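Local structure of lipase (Rhizopus chinensis, 6A0W) at residues F83-T88 with Y143-K148; A137-S142 with G203-G208; P17-T22 with N273-F278; A38-E43 with V259-S264. The protein probably hydrolyses the ester bonds of fats as a secreted fungal class 3 lipase, with an N-terminal segment that regulates its substrate binding affinity. All coordinates share one frame; numbering follows the deposited sequence.

Contact 1: F83-T88 with Y143-K148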
loop_
_atom_site.group_PDB
_atom_site.type_symbol
_atom_site.label_atom_id
_atom_site.label_comp_id
_atom_site.label_asym_id
_atom_site.label_seq_id
_atom_site.Cartn_x
_atom_site.Cartn_y
_atom_site.Cartn_z
ATOM N N PHE A 83 -2.131 -16.950 -2.944
ATOM C CA PHE A 83 -0.828 -17.256 -3.542
ATOM C C PHE A 83 0.341 -16.782 -2.656
ATOM O O PHE A 83 0.209 -15.868 -1.845
ATOM C CB PHE A 83 -0.692 -16.622 -4.926
ATOM C CG PHE A 83 -1.041 -15.169 -4.968
ATOM C CD1 PHE A 83 -2.355 -14.765 -5.150
ATOM C CD2 PHE A 83 -0.066 -14.208 -4.797
ATOM C CE1 PHE A 83 -2.690 -13.419 -5.148
ATOM C CE2 PHE A 83 -0.392 -12.862 -4.815
ATOM C CZ PHE A 83 -1.701 -12.474 -4.995
ATOM N N THR A 84 1.500 -17.390 -2.842
ATOM C CA THR A 84 2.641 -17.136 -2.013
ATOM C C THR A 84 3.859 -17.314 -2.880
ATOM O O THR A 84 3.904 -18.246 -3.661
ATOM C CB THR A 84 2.713 -18.158 -0.865
ATOM O OG1 THR A 84 1.576 -17.997 -0.013
ATOM C CG2 THR A 84 3.979 -17.936 -0.009
ATOM N N SER A 85 4.794 -16.379 -2.831
ATOM C CA SER A 85 6.123 -16.578 -3.368
ATOM C C SER A 85 7.124 -16.625 -2.205
ATOM O O SER A 85 7.310 -15.646 -1.488
ATOM C CB SER A 85 6.485 -15.466 -4.361
ATOM O OG SER A 85 7.902 -15.363 -4.612
ATOM N N LEU A 86 7.802 -17.760 -2.047
ATOM C CA LEU A 86 8.631 -18.020 -0.879
ATOM C C LEU A 86 9.805 -17.109 -0.804
ATOM O O LEU A 86 10.278 -16.770 0.296
ATOM C CB LEU A 86 9.191 -19.447 -0.908
ATOM C CG LEU A 86 8.354 -20.584 -0.344
ATOM C CD1 LEU A 86 9.228 -21.841 -0.350
ATOM C CD2 LEU A 86 7.877 -20.217 1.059
ATOM N N LEU A 87 10.463 -16.934 -1.936
ATOM C CA LEU A 87 11.749 -16.208 -1.945
ATOM C C LEU A 87 11.783 -14.893 -1.149
ATOM O O LEU A 87 12.855 -14.494 -0.683
ATOM C CB LEU A 87 12.146 -15.903 -3.365
ATOM C CG LEU A 87 13.034 -16.849 -4.134
ATOM C CD1 LEU A 87 13.254 -16.214 -5.506
ATOM C CD2 LEU A 87 14.347 -17.060 -3.392
ATOM N N THR A 88 10.683 -14.126 -1.190
ATOM C CA THR A 88 10.571 -12.849 -0.433
ATOM C C THR A 88 9.381 -12.871 0.521
ATOM O O THR A 88 8.993 -11.845 1.113
ATOM C CB THR A 88 10.381 -11.632 -1.388
ATOM O OG1 THR A 88 9.259 -11.857 -2.254
ATOM C CG2 THR A 88 11.644 -11.369 -2.208
ATOM N N TYR A 143 7.120 -9.043 -7.650
ATOM C CA TYR A 143 5.961 -8.869 -8.485
ATOM C C TYR A 143 5.979 -9.895 -9.616
ATOM O O TYR A 143 4.937 -10.499 -9.936
ATOM C CB TYR A 143 5.844 -7.425 -9.048
ATOM C CG TYR A 143 4.580 -7.253 -9.862
ATOM C CD1 TYR A 143 3.347 -7.346 -9.246
ATOM C CD2 TYR A 143 4.623 -7.216 -11.244
ATOM C CE1 TYR A 143 2.178 -7.370 -9.955
ATOM C CE2 TYR A 143 3.452 -7.222 -11.991
ATOM C CZ TYR A 143 2.234 -7.303 -11.338
ATOM O OH TYR A 143 1.041 -7.374 -12.025
ATOM N N ASN A 144 7.123 -10.023 -10.279
ATOM C CA ASN A 144 7.194 -10.921 -11.446
ATOM C C ASN A 144 6.977 -12.402 -11.085
ATOM O O ASN A 144 6.486 -13.163 -11.917
ATOM C CB ASN A 144 8.506 -10.703 -12.209
ATOM C CG ASN A 144 8.464 -9.459 -13.085
ATOM O OD1 ASN A 144 7.496 -9.226 -13.737
ATOM N ND2 ASN A 144 9.496 -8.638 -13.043
ATOM N N GLN A 145 7.154 -12.768 -9.817
ATOM C CA GLN A 145 6.716 -14.087 -9.333
ATOM C C GLN A 145 5.215 -14.185 -9.161
ATOM O O GLN A 145 4.588 -15.141 -9.625
ATOM C CB GLN A 145 7.372 -14.455 -8.001
ATOM C CG GLN A 145 8.890 -14.553 -8.028
ATOM C CD GLN A 145 9.341 -15.669 -8.979
ATOM O OE1 GLN A 145 8.845 -16.808 -8.904
ATOM N NE2 GLN A 145 10.087 -15.287 -10.010
ATOM N N VAL A 146 4.598 -13.185 -8.546
ATOM C CA VAL A 146 3.185 -13.351 -8.179
ATOM C C VAL A 146 2.216 -13.011 -9.304
ATOM O O VAL A 146 1.043 -13.472 -9.280
ATOM C CB VAL A 146 2.809 -12.595 -6.878
ATOM C CG1 VAL A 146 3.635 -13.142 -5.718
ATOM C CG2 VAL A 146 3.026 -11.103 -7.046
ATOM N N VAL A 147 2.705 -12.265 -10.313
ATOM C CA VAL A 147 1.814 -11.861 -11.425
ATOM C C VAL A 147 1.171 -13.071 -12.123
ATOM O O VAL A 147 -0.008 -13.050 -12.458
ATOM C CB VAL A 147 2.509 -10.901 -12.431
ATOM C CG1 VAL A 147 3.641 -11.577 -13.184
ATOM C CG2 VAL A 147 1.511 -10.407 -13.434
ATOM N N LYS A 148 1.889 -14.189 -12.178
ATOM C CA LYS A 148 1.383 -15.396 -12.838
ATOM C C LYS A 148 0.226 -15.947 -12.056
ATOM O O LYS A 148 -0.652 -16.592 -12.617
ATOM C CB LYS A 148 2.476 -16.474 -12.849
ATOM C CG LYS A 148 3.711 -16.028 -13.609
ATOM C CD LYS A 148 4.936 -16.841 -13.231
ATOM C CE LYS A 148 6.023 -16.699 -14.286
ATOM N NZ LYS A 148 7.256 -17.393 -13.833
HETATM O O HOH W 1 8.109 -17.666 -6.432
#
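Gln145 lies alongside Ser85, its CB packed against the serine hydroxyl, 3.5 Å from Ser85 OG, and also facing Ser85 CB. CG stays close to the same oxygen, at 3.6 Å from Ser85 OG. There the chain bends (chi2 -63°), which carries the amide away from the strand while leaving Gln145 OE1 2.7 Å from the oxygen of a water molecule, whose proton it accepts. The same water is hydrogen-bonded to Ser85 OG at 2.9 Å, so the two polar ends are joined through it. Ser85 OG can serve both neighbours because it stands opposite the backbone N across the CA-CB bond (chi1 162°), turned to the helix. Ser85 ends strand 78-85, an outermost strand of the central mixed sheet of this alpha/beta-hydrolase fold, and helix 137-160 covers it; the segment axes run nearly antiparallel, at 153°, and approach to 8.3 Å. One residue further along the helix the contact turns apolar. Val146 points its CB at the Phe83 ring, 3.8 Å from Phe83 CE2, the two side chains crossing at about a right angle. Its CG1 branch reaches back to the strand and sits 3.9 Å from Ser85 CB, bridging serine and phenylalanine. Phe83 continues along the same helix onto Asp149 and Tyr150.

Contact 2: A137-S142 with G203-G208; sequences AGFLSS and GCPRVG
The loop that leaves central strand 197-202 and leads into helix 210-218 meets the first turns of helix 137-160 through a single large side chain, Phe139, which reaches Pro205, Arg206 and Val207. With CG opposite the carbonyl carbon about CA-CB (chi1 -55°), the ring extends from the helix and presents its far edge to the loop. Phe139 CE2 lies 3.4 Å from Arg206 O, which sits at that edge and in the plane of the ring. This carbonyl oxygen is buried and has no hydrogen-bonding partner in the model; the weakly polar C-H edge of the ring is probably a tolerable neighbour for it. Pro205 CG comes in obliquely, 3.9 Å from Phe139 CZ. Pro205 in turn lies near the predicted Ser172-His284-Asp231 triad and the nucleophile elbow carrying Ser172, which places the contact beside what is probably the active centre of this alpha/beta hydrolase. Near the ring plane again, Val207 CA is 4.4 Å from Phe139 CD2. Other walls of the ring's site come from His136, which stacks with it, and from Leu173 and Ala176 of helix 173-188. CB of Arg206 leaves the backbone away from Phe139, and its guanidinium forms a salt bridge with Glu267 through NE.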
loop_
_atom_site.group_PDB
_atom_site.type_symbol
_atom_site.label_atom_id
_atom_site.label_comp_id
_atom_site.label_asym_id
_atom_site.label_seq_id
_atom_site.Cartn_x
_atom_site.Cartn_y
_atom_site.Cartn_z
ATOM N N ALA A 137 14.552 -3.049 -7.265
ATOM C CA ALA A 137 14.757 -4.353 -7.934
ATOM C C ALA A 137 14.077 -5.511 -7.205
ATOM O O ALA A 137 13.444 -6.394 -7.817
ATOM C CB ALA A 137 16.244 -4.649 -8.054
ATOM N N GLY A 138 14.165 -5.462 -5.886
ATOM C CA GLY A 138 13.475 -6.427 -5.027
ATOM C C GLY A 138 11.982 -6.432 -5.241
ATOM O O GLY A 138 11.386 -7.484 -5.474
ATOM N N PHE A 139 11.340 -5.262 -5.160
ATOM C CA PHE A 139 9.892 -5.282 -5.270
ATOM C C PHE A 139 9.486 -5.876 -6.623
ATOM O O PHE A 139 8.480 -6.578 -6.754
ATOM C CB PHE A 139 9.294 -3.882 -5.072
ATOM C CG PHE A 139 9.685 -3.186 -3.777
ATOM C CD1 PHE A 139 10.082 -3.876 -2.653
ATOM C CD2 PHE A 139 9.584 -1.811 -3.684
ATOM C CE1 PHE A 139 10.513 -3.199 -1.520
ATOM C CE2 PHE A 139 9.974 -1.119 -2.552
ATOM C CZ PHE A 139 10.414 -1.819 -1.451
ATOM N N LEU A 140 10.169 -5.454 -7.678
ATOM C CA LEU A 140 9.820 -5.894 -9.021
ATOM C C LEU A 140 10.050 -7.394 -9.244
ATOM O O LEU A 140 9.224 -8.048 -9.886
ATOM C CB LEU A 140 10.598 -5.082 -10.073
ATOM C CG LEU A 140 10.201 -5.331 -11.534
ATOM C CD1 LEU A 140 8.810 -4.844 -11.810
ATOM C CD2 LEU A 140 11.169 -4.649 -12.497
ATOM N N SER A 141 11.116 -7.966 -8.685
ATOM C CA SER A 141 11.273 -9.446 -8.734
ATOM C C SER A 141 10.147 -10.185 -8.053
ATOM O O SER A 141 9.600 -11.137 -8.608
ATOM C CB SER A 141 12.579 -9.920 -8.088
ATOM O OG SER A 141 13.213 -8.853 -7.428
ATOM N N SER A 142 9.721 -9.681 -6.900
ATOM C CA SER A 142 8.601 -10.302 -6.208
ATOM C C SER A 142 7.334 -10.212 -7.044
ATOM O O SER A 142 6.595 -11.203 -7.198
ATOM C CB SER A 142 8.385 -9.690 -4.809
ATOM O OG SER A 142 9.562 -9.698 -4.043
ATOM N N GLY A 203 1.223 2.578 4.804
ATOM C CA GLY A 203 2.654 2.399 5.052
ATOM C C GLY A 203 3.481 1.924 3.846
ATOM O O GLY A 203 4.517 1.270 3.994
ATOM N N CYS A 204 3.115 2.392 2.665
ATOM C CA CYS A 204 3.833 2.064 1.429
ATOM C C CYS A 204 5.203 2.734 1.339
ATOM O O CYS A 204 5.329 3.961 1.503
ATOM C CB CYS A 204 2.995 2.450 0.217
ATOM S SG CYS A 204 3.591 1.695 -1.331
ATOM N N PRO A 205 6.261 1.943 1.137
ATOM C CA PRO A 205 7.555 2.577 0.816
ATOM C C PRO A 205 7.555 3.245 -0.566
ATOM O O PRO A 205 6.625 3.072 -1.368
ATOM C CB PRO A 205 8.531 1.386 0.773
ATOM C CG PRO A 205 7.664 0.268 0.309
ATOM C CD PRO A 205 6.333 0.474 0.998
ATOM N N ARG A 206 8.577 4.055 -0.814
ATOM C CA ARG A 206 8.828 4.516 -2.172
ATOM C C ARG A 206 9.133 3.287 -3.030
ATOM O O ARG A 206 9.719 2.302 -2.542
ATOM C CB ARG A 206 9.960 5.538 -2.228
ATOM C CG ARG A 206 9.624 6.853 -1.522
ATOM C CD ARG A 206 10.627 7.951 -1.807
ATOM N NE ARG A 206 10.319 9.134 -1.028
ATOM C CZ ARG A 206 10.766 9.385 0.197
ATOM N NH1 ARG A 206 11.609 8.574 0.789
ATOM N NH2 ARG A 206 10.422 10.506 0.822
ATOM N N VAL A 207 8.616 3.323 -4.256
ATOM C CA VAL A 207 8.668 2.193 -5.153
ATOM C C VAL A 207 9.553 2.380 -6.386
ATOM O O VAL A 207 10.239 1.434 -6.801
ATOM C CB VAL A 207 7.261 1.815 -5.601
ATOM C CG1 VAL A 207 7.321 0.735 -6.667
ATOM C CG2 VAL A 207 6.443 1.371 -4.397
ATOM N N GLY A 208 9.563 3.582 -6.967
ATOM C CA GLY A 208 10.374 3.845 -8.145
ATOM C C GLY A 208 10.960 5.236 -8.206
ATOM O O GLY A 208 10.763 6.011 -7.290
#

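Contact 3: P17-T22 with N273-F278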
loop_
_atom_site.group_PDB
_atom_site.type_symbol
_atom_site.label_atom_id
_atom_site.label_comp_id
_atom_site.label_asym_id
_atom_site.label_seq_id
_atom_site.Cartn_x
_atom_site.Cartn_y
_atom_site.Cartn_z
ATOM N N PRO A 17 10.043 16.577 19.008
ATOM C CA PRO A 17 9.065 17.646 18.776
ATOM C C PRO A 17 7.678 17.052 18.525
ATOM O O PRO A 17 7.543 16.132 17.713
ATOM C CB PRO A 17 9.578 18.377 17.514
ATOM C CG PRO A 17 10.908 17.802 17.185
ATOM C CD PRO A 17 11.037 16.488 17.917
ATOM N N PRO A 18 6.665 17.524 19.273
ATOM C CA PRO A 18 5.298 17.156 18.941
ATOM C C PRO A 18 5.071 17.282 17.443
ATOM O O PRO A 18 5.743 18.067 16.772
ATOM C CB PRO A 18 4.478 18.207 19.683
ATOM C CG PRO A 18 5.331 18.619 20.832
ATOM C CD PRO A 18 6.715 18.616 20.263
ATOM N N ILE A 19 4.112 16.545 16.913
ATOM C CA ILE A 19 3.789 16.709 15.485
ATOM C C ILE A 19 3.203 18.091 15.233
ATOM O O ILE A 19 2.190 18.413 15.823
ATOM C CB ILE A 19 2.759 15.660 15.035
ATOM C CG1 ILE A 19 3.368 14.248 15.122
ATOM C CG2 ILE A 19 2.319 15.913 13.608
ATOM C CD1 ILE A 19 2.339 13.147 14.899
ATOM N N PRO A 20 3.774 18.870 14.294
ATOM C CA PRO A 20 3.398 20.280 14.142
ATOM C C PRO A 20 2.059 20.454 13.479
ATOM O O PRO A 20 1.589 19.534 12.824
ATOM C CB PRO A 20 4.500 20.862 13.250
ATOM C CG PRO A 20 5.636 19.892 13.369
ATOM C CD PRO A 20 4.956 18.554 13.479
ATOM N N ALA A 21 1.381 21.552 13.816
ATOM C CA ALA A 21 -0.028 21.759 13.442
ATOM C C ALA A 21 -0.043 21.883 11.928
ATOM O O ALA A 21 0.939 22.357 11.365
ATOM C CB ALA A 21 -0.553 23.048 14.077
ATOM N N THR A 22 -1.119 21.510 11.246
ATOM C CA THR A 22 -1.123 21.734 9.796
ATOM C C THR A 22 -2.246 22.696 9.556
ATOM O O THR A 22 -3.318 22.467 10.080
ATOM C CB THR A 22 -1.236 20.454 8.883
ATOM O OG1 THR A 22 -2.042 19.423 9.475
ATOM C CG2 THR A 22 0.177 19.879 8.521
ATOM N N ASN A 273 6.159 13.916 5.618
ATOM C CA ASN A 273 7.558 14.314 5.459
ATOM C C ASN A 273 7.944 15.430 6.425
ATOM O O ASN A 273 9.130 15.623 6.683
ATOM C CB ASN A 273 7.869 14.759 4.029
ATOM C CG ASN A 273 7.847 13.597 3.061
ATOM O OD1 ASN A 273 8.122 12.465 3.450
ATOM N ND2 ASN A 273 7.535 13.868 1.803
ATOM N N SER A 274 6.948 16.101 6.988
ATOM C CA SER A 274 7.173 17.152 8.005
ATOM C C SER A 274 7.655 16.614 9.348
ATOM O O SER A 274 8.151 17.405 10.116
ATOM C CB SER A 274 5.899 18.005 8.228
ATOM O OG SER A 274 4.892 17.312 8.926
ATOM N N ILE A 275 7.515 15.315 9.651
ATOM C CA ILE A 275 8.058 14.767 10.903
ATOM C C ILE A 275 9.450 14.080 10.793
ATOM O O ILE A 275 10.035 13.665 11.793
ATOM C CB ILE A 275 7.055 13.863 11.663
ATOM C CG1 ILE A 275 6.569 12.654 10.837
ATOM C CG2 ILE A 275 5.852 14.673 12.125
ATOM C CD1 ILE A 275 7.584 11.547 10.717
ATOM N N VAL A 276 10.018 14.042 9.603
ATOM C CA VAL A 276 11.316 13.436 9.366
ATOM C C VAL A 276 12.372 14.292 10.066
ATOM O O VAL A 276 12.264 15.486 9.987
ATOM C CB VAL A 276 11.551 13.393 7.851
ATOM C CG1 VAL A 276 13.012 13.226 7.475
ATOM C CG2 VAL A 276 10.725 12.278 7.219
ATOM N N PRO A 277 13.304 13.731 10.837
ATOM C CA PRO A 277 13.689 12.300 10.805
ATOM C C PRO A 277 13.258 11.542 12.051
ATOM O O PRO A 277 13.754 10.452 12.362
ATOM C CB PRO A 277 15.219 12.362 10.722
ATOM C CG PRO A 277 15.560 13.615 11.495
ATOM C CD PRO A 277 14.456 14.605 11.145
ATOM N N PHE A 278 12.272 12.089 12.731
ATOM C CA PHE A 278 11.782 11.493 13.948
ATOM C C PHE A 278 10.674 10.521 13.599
ATOM O O PHE A 278 9.492 10.787 13.831
ATOM C CB PHE A 278 11.296 12.587 14.920
ATOM C CG PHE A 278 12.363 13.586 15.280
ATOM C CD1 PHE A 278 13.378 13.241 16.158
ATOM C CD2 PHE A 278 12.377 14.843 14.715
ATOM C CE1 PHE A 278 14.362 14.141 16.498
ATOM C CE2 PHE A 278 13.373 15.741 15.034
ATOM C CZ PHE A 278 14.363 15.393 15.929
#
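Residues 17-22 run extended and antiparallel to 273-278, with Pro17 beside Phe278, Ile19 beside Ile275 (CA to CA 6.6 Å) and Pro20 beside Ser274. The proline-rich side has a polyproline-like backbone from Pro17 to Ala21, while the other side folds into a tight turn: the peptide before Pro277 is cis, and Phe278 N bonds to Ile275 O at 2.9 Å, as in a type VI turn. That turn puts the Phe278 ring in front of Pro17. Pro17 CD lies over one face, 3.9 Å from the centroid of the Phe278 ring and 14° off its normal, a CH-pi contact displaced somewhat to the rim, where Pro17 CD is 3.8 Å from Phe278 CE2. The side chains of Pro17 and Phe278 cross at about a right angle. The proline-rich residues belong to the N-terminal part of the chain, consistent with the segment known to regulate substrate binding affinity, and here they lie along the surface of the catalytic domain. Further along, Ile275 offers its CG2 branch to Ile19, 3.9 Å from Ile19 CG1 and 4.0 Å from Ile19 CG2. Its CG1 arm leads away from the segment, because chi1 of 59° places CG1 between the backbone N and the carbonyl carbon. Pro20 CD packs more loosely on the CG2 methyl, 4.2 Å from Ile275 CG2. Trp251 of strand 248-252 packs on both isoleucines, and Arg230 bonds to the carbonyl oxygens of both Pro17 and Phe278.

Contact 4: A38-E43 with V259-S264. With SO4 (sulfate ion), chain B.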
loop_
_atom_site.group_PDB
_atom_site.type_symbol
_atom_site.label_atom_id
_atom_site.label_comp_id
_atom_site.label_asym_id
_atom_site.label_seq_id
_atom_site.Cartn_x
_atom_site.Cartn_y
_atom_site.Cartn_z
ATOM N N ALA A 38 -15.233 12.420 7.198
ATOM C CA ALA A 38 -15.574 11.182 7.860
ATOM C C ALA A 38 -15.727 10.085 6.830
ATOM O O ALA A 38 -15.321 8.944 7.062
ATOM C CB ALA A 38 -16.873 11.340 8.648
ATOM N N ALA A 39 -16.463 10.395 5.773
ATOM C CA ALA A 39 -16.693 9.419 4.696
ATOM C C ALA A 39 -15.380 8.907 4.058
ATOM O O ALA A 39 -15.268 7.716 3.822
ATOM C CB ALA A 39 -17.593 10.006 3.617
ATOM N N GLN A 40 -14.447 9.813 3.755
ATOM C CA GLN A 40 -13.136 9.457 3.202
ATOM C C GLN A 40 -12.331 8.613 4.175
ATOM O O GLN A 40 -11.839 7.551 3.809
ATOM C CB GLN A 40 -12.329 10.693 2.824
ATOM C CG GLN A 40 -12.886 11.460 1.635
ATOM C CD GLN A 40 -12.198 12.786 1.416
ATOM O OE1 GLN A 40 -12.083 13.611 2.322
ATOM N NE2 GLN A 40 -11.653 12.964 0.213
ATOM N N ILE A 41 -12.356 8.990 5.449
ATOM C CA ILE A 41 -11.687 8.208 6.495
ATOM C C ILE A 41 -12.269 6.801 6.557
ATOM O O ILE A 41 -11.545 5.814 6.705
ATOM C CB ILE A 41 -11.754 8.926 7.882
ATOM C CG1 ILE A 41 -10.841 10.145 7.885
ATOM C CG2 ILE A 41 -11.398 8.007 9.051
ATOM C CD1 ILE A 41 -11.149 11.104 9.010
ATOM N N LYS A 42 -13.582 6.702 6.530
ATOM C CA LYS A 42 -14.198 5.392 6.547
ATOM C C LYS A 42 -13.721 4.515 5.385
ATOM O O LYS A 42 -13.543 3.301 5.509
ATOM C CB LYS A 42 -15.704 5.541 6.481
ATOM C CG LYS A 42 -16.460 4.248 6.719
ATOM C CD LYS A 42 -17.947 4.548 6.830
ATOM C CE LYS A 42 -18.632 3.643 7.839
ATOM N NZ LYS A 42 -19.478 2.640 7.140
ATOM N N GLU A 43 -13.553 5.119 4.223
ATOM C CA GLU A 43 -13.213 4.332 3.055
ATOM C C GLU A 43 -11.743 3.906 3.128
ATOM O O GLU A 43 -11.408 2.748 2.856
ATOM C CB GLU A 43 -13.530 5.134 1.791
ATOM C CG GLU A 43 -12.759 4.664 0.583
ATOM C CD GLU A 43 -13.093 5.488 -0.625
ATOM O OE1 GLU A 43 -12.371 6.479 -0.887
ATOM O OE2 GLU A 43 -14.066 5.111 -1.291
ATOM N N VAL A 259 -7.164 13.480 10.198
ATOM C CA VAL A 259 -6.480 12.888 9.040
ATOM C C VAL A 259 -6.357 13.924 7.936
ATOM O O VAL A 259 -7.360 14.457 7.489
ATOM C CB VAL A 259 -7.279 11.695 8.501
ATOM C CG1 VAL A 259 -6.498 11.006 7.376
ATOM C CG2 VAL A 259 -7.582 10.688 9.619
ATOM N N GLN A 260 -5.142 14.291 7.561
ATOM C CA GLN A 260 -4.941 15.381 6.606
ATOM C C GLN A 260 -4.599 14.818 5.214
ATOM O O GLN A 260 -3.714 13.963 5.082
ATOM C CB GLN A 260 -3.803 16.292 7.064
ATOM C CG GLN A 260 -4.135 17.082 8.329
ATOM C CD GLN A 260 -5.431 17.898 8.192
ATOM O OE1 GLN A 260 -5.618 18.609 7.207
ATOM N NE2 GLN A 260 -6.351 17.739 9.132
ATOM N N ILE A 261 -5.246 15.360 4.187
ATOM C CA ILE A 261 -4.957 15.041 2.798
ATOM C C ILE A 261 -4.114 16.105 2.115
ATOM O O ILE A 261 -4.507 17.266 1.954
ATOM C CB ILE A 261 -6.241 14.744 2.012
ATOM C CG1 ILE A 261 -7.034 13.684 2.726
ATOM C CG2 ILE A 261 -5.951 14.343 0.551
ATOM C CD1 ILE A 261 -8.336 13.296 2.036
ATOM N N CYS A 262 -2.910 15.720 1.722
ATOM C CA CYS A 262 -2.125 16.542 0.836
ATOM C C CYS A 262 -2.517 16.162 -0.591
ATOM O O CYS A 262 -2.086 15.127 -1.097
ATOM C CB CYS A 262 -0.626 16.368 1.089
ATOM S SG CYS A 262 -0.011 17.134 2.626
ATOM N N THR A 263 -3.331 17.007 -1.229
ATOM C CA THR A 263 -4.056 16.639 -2.440
ATOM C C THR A 263 -3.160 16.546 -3.683
ATOM O O THR A 263 -3.589 16.057 -4.707
ATOM C CB THR A 263 -5.157 17.674 -2.774
ATOM O OG1 THR A 263 -4.552 18.974 -2.783
ATOM C CG2 THR A 263 -6.276 17.597 -1.760
ATOM N N SER A 264 -1.964 17.091 -3.621
ATOM C CA SER A 264 -1.021 16.986 -4.721
ATOM C C SER A 264 -0.644 15.526 -5.008
ATOM O O SER A 264 -0.593 14.720 -4.083
ATOM C CB SER A 264 0.232 17.796 -4.340
ATOM O OG SER A 264 1.394 17.442 -5.107
HETATM S S SO4 B . -11.531 10.538 -2.749
HETATM O O1 SO4 B . -10.163 10.182 -2.401
HETATM O O2 SO4 B . -12.487 9.733 -2.001
HETATM O O3 SO4 B . -11.719 11.955 -2.457
HETATM O O4 SO4 B . -11.743 10.322 -4.172
#
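On the flank of the central sheet, helix 38-53 packs its first turns over strand 258-262, and Ile41 and Val259 meet there tip to tip. Ile41 CD1 is 3.6 Å from Val259 CG2, and Ile41 CG1 is 3.7 Å from the same methyl. The isoleucine arm reaches that far because it is extended beyond CG1 (chi2 163°). The residue before it, Gln40, lays its amide against Ile261: Ile261 CD1 is 3.8 Å from Gln40 OE1 and from Gln40 NE2, so the methyl group sits against the whole carboxamide. The two polar atoms of that amide are both used. Gln40 OE1 accepts from the backbone N of Thr37, just before the helix, and Gln40 NE2 donates to O3 of a sulfate ion, 2.9 Å from NE2 to O3, with an N-H...O angle of 144°. The sulfate was probably taken up from the crystallisation liquor. Val259 and Ile261 point to the helix, whereas Gln260 between them does not. Beyond Ile261 the strand reaches Cys262, disulfide-bonded to Cys271. Helices laid over a central sheet through alternate apolar strand residues are the layered packing of the alpha/beta-hydrolase fold.

Starting from the N terminus, residues 17-22 come first and pair with 273-278, so contact 3 closes the widest loop, spanning most of the chain. Contact 4 lies within it, joining helix 38-53 to strand 258-262, and Thr22 packs on Gln260 where the two meet. Within contact 4 in turn lie contacts 1 and 2, which cross: 83-88 pairs with 143-148, while 137-142, just before it on helix 137-160, reaches forward to 203-208. Thr88 and Ser142 join them by a probable hydrogen bond. Contacts 1 and 4 attach helices to strands at different ends of one sheet, their centres about 31 Å apart.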